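Putative GntR-family transcriptional regulator (Bordetella bronchiseptica RB50, PDB 3CNV) is a putative GntR-family transcriptional regulator whose UTRA domain probably senses a small-molecule effector and thereby adjusts DNA binding. Local coordinates at residues A33-L41 with G139-R147; S99-V110 with P127-Y138. All coordinates share one frame; numbering follows the deposited sequence.

Contact 1: residues A33-L41 with G139-R147; sequences AEIARALEL and GDRPMEVRR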
loop_
_atom_site.group_PDB
_atom_site.type_symbol
_atom_site.label_atom_id
_atom_site.label_comp_id
_atom_site.label_asym_id
_atom_site.label_seq_id
_atom_site.Cartn_x
_atom_site.Cartn_y
_atom_site.Cartn_z
ATOM N N ALA C 33 -10.032 -22.951 -16.531
ATOM C CA ALA C 33 -11.091 -21.951 -16.598
ATOM C C ALA C 33 -10.890 -20.814 -15.591
ATOM O O ALA C 33 -11.201 -19.667 -15.852
ATOM C CB ALA C 33 -12.470 -22.645 -16.380
ATOM N N GLU C 34 -10.339 -21.158 -14.444
ATOM C CA GLU C 34 -10.037 -20.187 -13.359
ATOM C C GLU C 34 -8.978 -19.180 -13.801
ATOM O O GLU C 34 -9.077 -17.975 -13.540
ATOM C CB GLU C 34 -9.546 -20.920 -12.093
ATOM C CG GLU C 34 -8.248 -21.757 -12.340
ATOM C CD GLU C 34 -8.358 -23.216 -11.814
ATOM O OE1 GLU C 34 -9.423 -23.569 -11.235
ATOM O OE2 GLU C 34 -7.372 -23.999 -11.968
ATOM N N ILE C 35 -7.989 -19.699 -14.508
ATOM C CA ILE C 35 -6.914 -18.884 -15.135
ATOM C C ILE C 35 -7.449 -17.933 -16.233
ATOM O O ILE C 35 -7.138 -16.741 -16.277
ATOM C CB ILE C 35 -5.709 -19.798 -15.666
ATOM C CG1 ILE C 35 -5.046 -20.566 -14.497
ATOM C CG2 ILE C 35 -4.705 -18.954 -16.515
ATOM C CD1 ILE C 35 -4.465 -19.614 -13.404
ATOM N N ALA C 36 -8.298 -18.469 -17.088
ATOM C CA ALA C 36 -8.894 -17.723 -18.201
ATOM C C ALA C 36 -9.747 -16.597 -17.672
ATOM O O ALA C 36 -9.743 -15.497 -18.203
ATOM C CB ALA C 36 -9.747 -18.670 -19.142
ATOM N N ARG C 37 -10.396 -16.839 -16.543
ATOM C CA ARG C 37 -11.246 -15.784 -15.948
ATOM C C ARG C 37 -10.376 -14.705 -15.276
ATOM O O ARG C 37 -10.641 -13.495 -15.416
ATOM C CB ARG C 37 -12.329 -16.349 -15.015
ATOM C CG ARG C 37 -12.062 -16.215 -13.545
ATOM C CD ARG C 37 -13.280 -16.674 -12.742
ATOM N NE ARG C 37 -13.106 -16.511 -11.300
ATOM C CZ ARG C 37 -13.761 -15.608 -10.577
ATOM N NH1 ARG C 37 -14.649 -14.807 -11.160
ATOM N NH2 ARG C 37 -13.542 -15.520 -9.269
ATOM N N ALA C 38 -9.312 -15.116 -14.632
ATOM C CA ALA C 38 -8.413 -14.160 -13.962
ATOM C C ALA C 38 -7.746 -13.219 -14.982
ATOM O O ALA C 38 -7.534 -12.046 -14.721
ATOM C CB ALA C 38 -7.347 -14.912 -13.102
ATOM N N LEU C 39 -7.458 -13.776 -16.153
ATOM C CA LEU C 39 -6.721 -13.105 -17.260
ATOM C C LEU C 39 -7.672 -12.501 -18.288
ATOM O O LEU C 39 -7.262 -11.834 -19.241
ATOM C CB LEU C 39 -5.696 -14.083 -17.885
ATOM C CG LEU C 39 -4.429 -14.429 -17.080
ATOM C CD1 LEU C 39 -3.478 -15.563 -17.749
ATOM C CD2 LEU C 39 -3.581 -13.166 -16.700
ATOM N N GLU C 40 -8.953 -12.635 -18.006
ATOM C CA GLU C 40 -10.020 -12.132 -18.876
ATOM C C GLU C 40 -9.815 -12.639 -20.294
ATOM O O GLU C 40 -9.857 -11.889 -21.266
ATOM C CB GLU C 40 -10.122 -10.597 -18.800
ATOM C CG GLU C 40 -10.520 -10.137 -17.358
ATOM C CD GLU C 40 -10.348 -8.648 -17.085
ATOM O OE1 GLU C 40 -10.328 -7.852 -18.042
ATOM O OE2 GLU C 40 -10.205 -8.272 -15.895
ATOM N N LEU C 41 -9.544 -13.939 -20.405
ATOM C CA LEU C 41 -9.412 -14.601 -21.706
ATOM C C LEU C 41 -10.705 -15.304 -22.140
ATOM O O LEU C 41 -11.559 -15.624 -21.331
ATOM C CB LEU C 41 -8.296 -15.624 -21.700
ATOM C CG LEU C 41 -6.971 -15.175 -21.062
ATOM C CD1 LEU C 41 -5.919 -16.292 -21.142
ATOM C CD2 LEU C 41 -6.527 -13.998 -21.778
ATOM N N GLY C 139 -4.722 0.336 -17.543
ATOM C CA GLY C 139 -6.089 0.181 -17.971
ATOM C C GLY C 139 -6.719 -1.004 -17.294
ATOM O O GLY C 139 -7.740 -1.508 -17.751
ATOM N N ASP C 140 -6.094 -1.457 -16.220
ATOM C CA ASP C 140 -6.591 -2.618 -15.420
ATOM C C ASP C 140 -6.663 -3.921 -16.219
ATOM O O ASP C 140 -7.650 -4.731 -16.126
ATOM C CB ASP C 140 -7.978 -2.303 -14.816
ATOM C CG ASP C 140 -7.865 -1.422 -13.607
ATOM O OD1 ASP C 140 -6.977 -1.715 -12.773
ATOM O OD2 ASP C 140 -8.613 -0.437 -13.523
ATOM N N ARG C 141 -5.689 -4.053 -17.109
ATOM C CA ARG C 141 -5.598 -5.247 -17.960
ATOM C C ARG C 141 -4.789 -6.312 -17.256
ATOM O O ARG C 141 -3.636 -6.078 -16.968
ATOM C CB ARG C 141 -4.945 -4.933 -19.274
ATOM C CG ARG C 141 -5.840 -4.117 -20.138
ATOM C CD ARG C 141 -5.141 -3.682 -21.409
ATOM N NE ARG C 141 -6.113 -3.083 -22.322
ATOM C CZ ARG C 141 -6.642 -1.862 -22.215
ATOM N NH1 ARG C 141 -6.273 -1.034 -21.244
ATOM N NH2 ARG C 141 -7.526 -1.459 -23.121
ATOM N N PRO C 142 -5.387 -7.467 -16.968
ATOM C CA PRO C 142 -4.624 -8.504 -16.296
ATOM C C PRO C 142 -3.663 -9.190 -17.263
ATOM O O PRO C 142 -4.024 -9.484 -18.394
ATOM C CB PRO C 142 -5.714 -9.427 -15.746
ATOM C CG PRO C 142 -6.827 -9.271 -16.667
ATOM C CD PRO C 142 -6.764 -7.915 -17.256
HETATM N N MSE C 143 -2.436 -9.366 -16.850
HETATM C CA MSE C 143 -1.397 -9.941 -17.706
HETATM C C MSE C 143 -0.604 -11.112 -17.117
HETATM O O MSE C 143 0.222 -11.749 -17.803
HETATM C CB MSE C 143 -0.343 -8.858 -18.083
HETATM C CG MSE C 143 -0.752 -7.836 -19.085
HETATM SE SE MSE C 143 -1.613 -8.483 -20.736
HETATM C CE MSE C 143 -0.139 -9.500 -21.424
ATOM N N GLU C 144 -0.807 -11.362 -15.855
ATOM C CA GLU C 144 -0.147 -12.467 -15.155
ATOM C C GLU C 144 -0.926 -12.910 -13.974
ATOM O O GLU C 144 -1.467 -12.085 -13.203
ATOM C CB GLU C 144 1.246 -12.069 -14.610
ATOM C CG GLU C 144 2.003 -13.233 -13.967
ATOM C CD GLU C 144 3.126 -12.791 -13.018
ATOM O OE1 GLU C 144 2.889 -11.826 -12.231
ATOM O OE2 GLU C 144 4.216 -13.430 -13.080
ATOM N N VAL C 145 -0.924 -14.235 -13.845
ATOM C CA VAL C 145 -1.361 -14.946 -12.664
ATOM C C VAL C 145 -0.178 -15.654 -12.102
ATOM O O VAL C 145 0.521 -16.357 -12.800
ATOM C CB VAL C 145 -2.487 -15.982 -12.913
ATOM C CG1 VAL C 145 -2.794 -16.798 -11.584
ATOM C CG2 VAL C 145 -3.787 -15.312 -13.391
ATOM N N ARG C 146 0.100 -15.420 -10.837
ATOM C CA ARG C 146 1.206 -16.129 -10.209
ATOM C C ARG C 146 0.780 -16.646 -8.828
ATOM O O ARG C 146 0.207 -15.885 -8.022
ATOM C CB ARG C 146 2.425 -15.165 -10.082
ATOM C CG ARG C 146 3.670 -15.803 -9.465
ATOM C CD ARG C 146 4.858 -14.834 -9.309
ATOM N NE ARG C 146 5.282 -14.210 -10.555
ATOM C CZ ARG C 146 6.405 -13.538 -10.747
ATOM N NH1 ARG C 146 7.222 -13.273 -9.726
ATOM N NH2 ARG C 146 6.668 -13.056 -11.961
ATOM N N ARG C 147 1.023 -17.947 -8.583
ATOM C CA ARG C 147 0.883 -18.529 -7.315
ATOM C C ARG C 147 2.226 -18.918 -6.746
ATOM O O ARG C 147 2.977 -19.743 -7.315
ATOM C CB ARG C 147 0.034 -19.774 -7.329
ATOM C CG ARG C 147 0.014 -20.361 -5.903
ATOM C CD ARG C 147 -0.745 -21.696 -5.799
ATOM N NE ARG C 147 -0.705 -22.473 -7.034
ATOM C CZ ARG C 147 0.256 -23.341 -7.382
ATOM N NH1 ARG C 147 1.308 -23.546 -6.610
ATOM N NH2 ARG C 147 0.150 -24.003 -8.533
HETATM O O HOH W 1 -4.741 -11.445 -20.155
#

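Contact 2: residues S99-V110 with P127-Y138; sequences SMVRADEKLRAV and PLLQVDRISYTY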
loop_
_atom_site.group_PDB
_atom_site.type_symbol
_atom_site.label_atom_id
_atom_site.label_comp_id
_atom_site.label_asym_id
_atom_site.label_seq_id
_atom_site.Cartn_x
_atom_site.Cartn_y
_atom_site.Cartn_z
ATOM N N SER C 99 4.624 -3.814 -18.523
ATOM C CA SER C 99 4.987 -3.232 -17.223
ATOM C C SER C 99 3.789 -3.254 -16.327
ATOM O O SER C 99 2.730 -2.776 -16.683
ATOM C CB SER C 99 5.390 -1.750 -17.267
ATOM O OG SER C 99 6.439 -1.506 -18.156
HETATM N N MSE C 100 3.979 -3.852 -15.173
HETATM C CA MSE C 100 2.900 -3.975 -14.178
HETATM C C MSE C 100 2.793 -2.713 -13.296
HETATM O O MSE C 100 3.779 -2.216 -12.672
HETATM C CB MSE C 100 3.122 -5.196 -13.320
HETATM C CG MSE C 100 3.497 -6.463 -14.039
HETATM SE SE MSE C 100 2.123 -6.972 -15.341
HETATM C CE MSE C 100 3.024 -8.666 -15.955
ATOM N N VAL C 101 1.578 -2.198 -13.207
ATOM C CA VAL C 101 1.283 -1.046 -12.396
ATOM C C VAL C 101 0.677 -1.401 -11.049
ATOM O O VAL C 101 0.815 -0.653 -10.080
ATOM C CB VAL C 101 0.328 -0.059 -13.184
ATOM C CG1 VAL C 101 0.931 0.242 -14.519
ATOM C CG2 VAL C 101 -1.014 -0.673 -13.378
ATOM N N ARG C 102 0.043 -2.564 -10.972
ATOM C CA ARG C 102 -0.610 -3.028 -9.760
ATOM C C ARG C 102 -0.598 -4.518 -9.693
ATOM O O ARG C 102 -0.672 -5.197 -10.717
ATOM C CB ARG C 102 -2.148 -2.610 -9.758
ATOM C CG ARG C 102 -2.820 -2.801 -8.384
ATOM C CD ARG C 102 -4.336 -2.423 -8.413
ATOM N NE ARG C 102 -5.272 -3.509 -8.732
ATOM C CZ ARG C 102 -5.967 -3.530 -9.858
ATOM N NH1 ARG C 102 -5.807 -2.552 -10.726
ATOM N NH2 ARG C 102 -6.843 -4.482 -10.119
ATOM N N ALA C 103 -0.699 -5.014 -8.483
ATOM C CA ALA C 103 -0.942 -6.455 -8.224
ATOM C C ALA C 103 -1.977 -6.651 -7.121
ATOM O O ALA C 103 -1.973 -5.940 -6.114
ATOM C CB ALA C 103 0.305 -7.225 -7.882
ATOM N N ASP C 104 -2.910 -7.576 -7.314
ATOM C CA ASP C 104 -3.906 -7.864 -6.277
ATOM C C ASP C 104 -3.531 -9.290 -5.794
ATOM O O ASP C 104 -3.335 -10.188 -6.597
ATOM C CB ASP C 104 -5.317 -7.859 -6.793
ATOM C CG ASP C 104 -5.826 -6.467 -7.214
ATOM O OD1 ASP C 104 -5.300 -5.404 -6.712
ATOM O OD2 ASP C 104 -6.800 -6.451 -8.048
ATOM N N GLU C 105 -3.348 -9.438 -4.493
ATOM C CA GLU C 105 -2.940 -10.703 -3.870
ATOM C C GLU C 105 -3.923 -11.223 -2.830
ATOM O O GLU C 105 -4.613 -10.480 -2.139
ATOM C CB GLU C 105 -1.536 -10.589 -3.264
ATOM C CG GLU C 105 -0.447 -10.380 -4.218
ATOM C CD GLU C 105 0.944 -10.208 -3.570
ATOM O OE1 GLU C 105 1.079 -10.030 -2.332
ATOM O OE2 GLU C 105 1.909 -10.193 -4.341
ATOM N N LYS C 106 -3.954 -12.542 -2.726
ATOM C CA LYS C 106 -4.686 -13.299 -1.722
ATOM C C LYS C 106 -3.665 -14.227 -1.022
ATOM O O LYS C 106 -3.006 -15.073 -1.680
ATOM C CB LYS C 106 -5.812 -14.123 -2.373
ATOM C CG LYS C 106 -6.848 -13.338 -3.104
ATOM C CD LYS C 106 -7.953 -14.229 -3.662
ATOM C CE LYS C 106 -9.103 -13.391 -4.224
ATOM N NZ LYS C 106 -10.381 -14.188 -4.347
ATOM N N LEU C 107 -3.451 -13.970 0.272
ATOM C CA LEU C 107 -2.502 -14.740 1.113
ATOM C C LEU C 107 -3.195 -15.654 2.107
ATOM O O LEU C 107 -4.239 -15.346 2.725
ATOM C CB LEU C 107 -1.523 -13.859 1.838
ATOM C CG LEU C 107 -0.431 -13.073 1.107
ATOM C CD1 LEU C 107 -1.014 -12.009 0.119
ATOM C CD2 LEU C 107 0.425 -12.460 2.186
ATOM N N ARG C 108 -2.652 -16.857 2.128
ATOM C CA ARG C 108 -3.112 -17.924 3.037
ATOM C C ARG C 108 -1.956 -18.806 3.509
ATOM O O ARG C 108 -0.884 -18.820 2.920
ATOM C CB ARG C 108 -4.269 -18.748 2.418
ATOM C CG ARG C 108 -4.321 -18.921 0.874
ATOM C CD ARG C 108 -5.532 -19.774 0.269
ATOM N NE ARG C 108 -6.742 -19.003 -0.073
ATOM C CZ ARG C 108 -6.918 -18.264 -1.169
ATOM N NH1 ARG C 108 -5.990 -18.153 -2.074
ATOM N NH2 ARG C 108 -8.045 -17.646 -1.365
ATOM N N ALA C 109 -2.184 -19.515 4.605
ATOM C CA ALA C 109 -1.231 -20.541 5.047
ATOM C C ALA C 109 -1.782 -21.881 4.677
ATOM O O ALA C 109 -2.967 -22.177 4.909
ATOM C CB ALA C 109 -0.914 -20.490 6.576
ATOM N N VAL C 110 -0.909 -22.657 4.069
ATOM C CA VAL C 110 -1.224 -23.971 3.614
ATOM C C VAL C 110 -0.159 -24.982 4.056
ATOM O O VAL C 110 0.907 -24.619 4.490
ATOM C CB VAL C 110 -1.371 -23.972 2.045
ATOM C CG1 VAL C 110 -2.466 -22.942 1.584
ATOM C CG2 VAL C 110 -0.063 -23.742 1.351
ATOM N N PRO C 127 4.100 -25.987 7.118
ATOM C CA PRO C 127 3.317 -24.796 6.713
ATOM C C PRO C 127 4.112 -23.857 5.784
ATOM O O PRO C 127 5.332 -23.592 6.004
ATOM C CB PRO C 127 3.049 -24.103 8.031
ATOM C CG PRO C 127 3.130 -25.114 9.041
ATOM C CD PRO C 127 4.196 -26.110 8.586
ATOM N N LEU C 128 3.412 -23.437 4.728
ATOM C CA LEU C 128 3.942 -22.522 3.701
ATOM C C LEU C 128 2.950 -21.366 3.568
ATOM O O LEU C 128 1.722 -21.511 3.849
ATOM C CB LEU C 128 4.078 -23.206 2.324
ATOM C CG LEU C 128 4.866 -24.494 2.246
ATOM C CD1 LEU C 128 4.797 -25.119 0.783
ATOM C CD2 LEU C 128 6.341 -24.251 2.681
ATOM N N LEU C 129 3.495 -20.234 3.195
ATOM C CA LEU C 129 2.727 -19.005 2.871
ATOM C C LEU C 129 2.402 -19.054 1.374
ATOM O O LEU C 129 3.277 -19.158 0.522
ATOM C CB LEU C 129 3.467 -17.750 3.204
ATOM C CG LEU C 129 2.782 -16.413 2.859
ATOM C CD1 LEU C 129 1.509 -16.201 3.693
ATOM C CD2 LEU C 129 3.704 -15.247 2.955
ATOM N N GLN C 130 1.113 -19.121 1.086
ATOM C CA GLN C 130 0.659 -19.095 -0.305
ATOM C C GLN C 130 0.223 -17.674 -0.647
ATOM O O GLN C 130 -0.584 -17.042 0.045
ATOM C CB GLN C 130 -0.425 -20.134 -0.576
ATOM C CG GLN C 130 -1.056 -20.065 -1.978
ATOM C CD GLN C 130 -2.017 -21.236 -2.252
ATOM O OE1 GLN C 130 -1.619 -22.387 -2.244
ATOM N NE2 GLN C 130 -3.275 -20.937 -2.409
ATOM N N VAL C 131 0.834 -17.159 -1.697
ATOM C CA VAL C 131 0.566 -15.820 -2.238
ATOM C C VAL C 131 -0.005 -16.014 -3.665
ATOM O O VAL C 131 0.696 -16.347 -4.619
ATOM C CB VAL C 131 1.825 -14.900 -2.276
ATOM C CG1 VAL C 131 1.446 -13.467 -2.800
ATOM C CG2 VAL C 131 2.550 -14.800 -0.847
ATOM N N ASP C 132 -1.306 -15.820 -3.803
ATOM C CA ASP C 132 -1.936 -15.850 -5.117
ATOM C C ASP C 132 -2.085 -14.424 -5.685
ATOM O O ASP C 132 -2.802 -13.607 -5.125
ATOM C CB ASP C 132 -3.331 -16.525 -5.015
ATOM C CG ASP C 132 -3.239 -18.045 -4.816
ATOM O OD1 ASP C 132 -2.407 -18.694 -5.490
ATOM O OD2 ASP C 132 -3.960 -18.595 -3.944
ATOM N N ARG C 133 -1.434 -14.149 -6.804
ATOM C CA ARG C 133 -1.339 -12.789 -7.375
ATOM C C ARG C 133 -1.960 -12.710 -8.776
ATOM O O ARG C 133 -1.765 -13.600 -9.620
ATOM C CB ARG C 133 0.142 -12.415 -7.468
ATOM C CG ARG C 133 0.408 -10.990 -7.944
ATOM C CD ARG C 133 1.847 -10.668 -8.156
ATOM N NE ARG C 133 2.610 -10.898 -6.944
ATOM C CZ ARG C 133 3.886 -11.222 -6.830
ATOM N NH1 ARG C 133 4.644 -11.396 -7.872
ATOM N NH2 ARG C 133 4.384 -11.378 -5.621
ATOM N N ILE C 134 -2.688 -11.650 -9.026
ATOM C CA ILE C 134 -2.945 -11.224 -10.390
ATOM C C ILE C 134 -2.327 -9.859 -10.586
ATOM O O ILE C 134 -2.583 -8.986 -9.804
ATOM C CB ILE C 134 -4.464 -11.167 -10.688
ATOM C CG1 ILE C 134 -5.158 -12.467 -10.277
ATOM C CG2 ILE C 134 -4.703 -10.772 -12.143
ATOM C CD1 ILE C 134 -6.776 -12.354 -10.271
ATOM N N SER C 135 -1.529 -9.702 -11.646
ATOM C CA SER C 135 -0.809 -8.465 -11.947
ATOM C C SER C 135 -1.425 -7.823 -13.153
ATOM O O SER C 135 -1.865 -8.479 -14.129
ATOM C CB SER C 135 0.680 -8.727 -12.281
ATOM O OG SER C 135 1.216 -9.436 -11.250
ATOM N N TYR C 136 -1.460 -6.509 -13.082
ATOM C CA TYR C 136 -2.151 -5.683 -14.061
ATOM C C TYR C 136 -1.210 -4.684 -14.726
ATOM O O TYR C 136 -0.300 -4.151 -14.121
ATOM C CB TYR C 136 -3.350 -4.924 -13.411
ATOM C CG TYR C 136 -4.432 -5.817 -12.853
ATOM C CD1 TYR C 136 -5.545 -6.109 -13.590
ATOM C CD2 TYR C 136 -4.319 -6.393 -11.593
ATOM C CE1 TYR C 136 -6.517 -6.981 -13.108
ATOM C CE2 TYR C 136 -5.312 -7.245 -11.089
ATOM C CZ TYR C 136 -6.368 -7.561 -11.871
ATOM O OH TYR C 136 -7.367 -8.425 -11.450
ATOM N N THR C 137 -1.436 -4.470 -16.002
ATOM C CA THR C 137 -0.805 -3.391 -16.710
ATOM C C THR C 137 -1.816 -2.253 -16.702
ATOM O O THR C 137 -2.944 -2.370 -16.192
ATOM C CB THR C 137 -0.393 -3.766 -18.190
ATOM O OG1 THR C 137 -1.554 -4.058 -19.011
ATOM C CG2 THR C 137 0.486 -4.975 -18.227
ATOM N N TYR C 138 -1.407 -1.159 -17.277
ATOM C CA TYR C 138 -2.341 -0.025 -17.596
ATOM C C TYR C 138 -3.767 -0.364 -18.109
ATOM O O TYR C 138 -4.003 -1.205 -18.958
ATOM C CB TYR C 138 -1.570 1.005 -18.478
ATOM C CG TYR C 138 -0.482 1.700 -17.611
ATOM C CD1 TYR C 138 -0.832 2.683 -16.653
ATOM C CD2 TYR C 138 0.855 1.368 -17.711
ATOM C CE1 TYR C 138 0.130 3.307 -15.828
ATOM C CE2 TYR C 138 1.840 1.978 -16.874
ATOM C CZ TYR C 138 1.466 2.949 -15.933
ATOM O OH TYR C 138 2.392 3.564 -15.087
HETATM O O HOH W 2 -7.916 -8.852 -8.957
HETATM O O HOH W 3 4.102 -9.866 -3.065
#

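Contact 1: residues A33-L41 with G139-R147
A single water carries the polar link here, donating to Leu-39 O and to Pro-142 O at 2.7 Å each. No hydrogen bond joins the two segments directly; the remainder is close packing of the end of helix 33-38, closed by a Schellman motif with Glu-40 at positive phi, against strand 141-147. Val-145 shows how one branched residue can serve several partners. Val-145 CG1, placed anti to the backbone N by a chi1 of 175°, reaches Ile-35 CD1 at 3.7 Å. Val-145 CG2 meets both Leu-39 CG and Ala-38 CB, the latter 3.6 Å away. Farther toward the hairpin turn, Pro-142 CB lies 3.3 Å from Ala-38 O, while the Glu-40 side chain runs across the proline ring at about a right angle, its CD 3.6 Å from Pro-142 CG. Leu-39 CD2 presses onto the strand backbone, 3.4 Å from Glu-144 N. A classic beta bulge at Met-143 and Glu-144 turns both side chains away from the helix, and Pro-142 and Val-145 on either side of it toward the helix. On the far face, Arg-146 makes a side-on salt bridge to Glu-144 OE2: NH2 takes the syn lone pair at 2.7 Å, and NE approaches from above the carboxylate plane. Glu-144 OE1 is held by Tyr-89 and Ser-135, and Arg-146 NH1 hydrogen-bonds a citrate, probably from the crystallisation liquor. The strand thus offers mainly hydrocarbon to the helix, with one water bridging two carbonyls, and a braced pair of charges to the other side, where the citrate may mark an anion-accepting pocket.

Contact 2: residues S99-V110 with P127-Y138
An antiparallel ladder pairs strand 102-110 with strand 127-137 at one margin of the chain's main sheet, in unbroken register from Arg-102 opposite Tyr-136 to Val-110 opposite Leu-128. The ladder begins at a classic beta bulge, where Val-101 and Arg-102 both face Tyr-136: Val-101 N donates to Tyr-136 O at 2.9 Å, and Tyr-136 N to Arg-102 O at 2.8 Å. On the face shared by Arg-102, Asp-104 and Tyr-136, the Arg-102 guanidinium lies flat on the Tyr-136 ring, a cation-pi stack with centres 4.1 Å apart and planes at 20°. The arginine chain runs out anti to the backbone N and bends at chi3 (91°), coming side-on to Asp-104. Arg-102 NE donates to Asp-104 OD1 at 2.8 Å and NH2 to Asp-104 OD2, so the planar cation is fixed in rotation while it covers the ring; its NH1 pairs with Asp-140. A water links Asp-104 OD2 to Tyr-136 OH. On the same face, Arg-108 NH1 makes a salt bridge to Asp-132 OD2, which also accepts from Gln-130 NE2; Arg-108 NH2 pairs with Asp-11 of the third subunit.

In this UTRA domain the ladder's other face carries Glu-105, Leu-107, Val-131 and Arg-133. Arg-133 NE meets the anti lone pair of Glu-105 OE2 at 2.8 Å, whereas Arg-133 NH2 reaches the same oxygen nearly along its C-O axis, the two flat groups nearly coplanar. Tyr-157 holds Glu-105 OE1; Arg-133 NH1 is hydrogen-bonded to Tyr-89 OH, with a citrate, probably from the crystallisation liquor, nearby. Val-131 CG1 packs against Glu-105 CD at 3.4 Å. Beyond strand 102-110, outermost only within its own chain, a strand of the third subunit continues the sheet.

Overall arrangement
Read from the N terminus, the chain passes strand 8-10 and strand 20-30 before helix 33-38, whose end waits almost a hundred residues for the strand that completes contact 1. Within that long loop come the hairpin of strands 46-56 and 59-69, helices 78-83 and 88-96, and then the whole of contact 2. Contact 2 itself closes a short connection of 16 residues that carries helix 117-120, so the two contacts nest and do not cross. A tight turn passes from strand 127-137 to strand 141-150, making them sheet neighbours, with Arg-133 and Arg-146 paired through their backbones. Helix, central strand and sheet margin are thereby tied together within one UTRA domain.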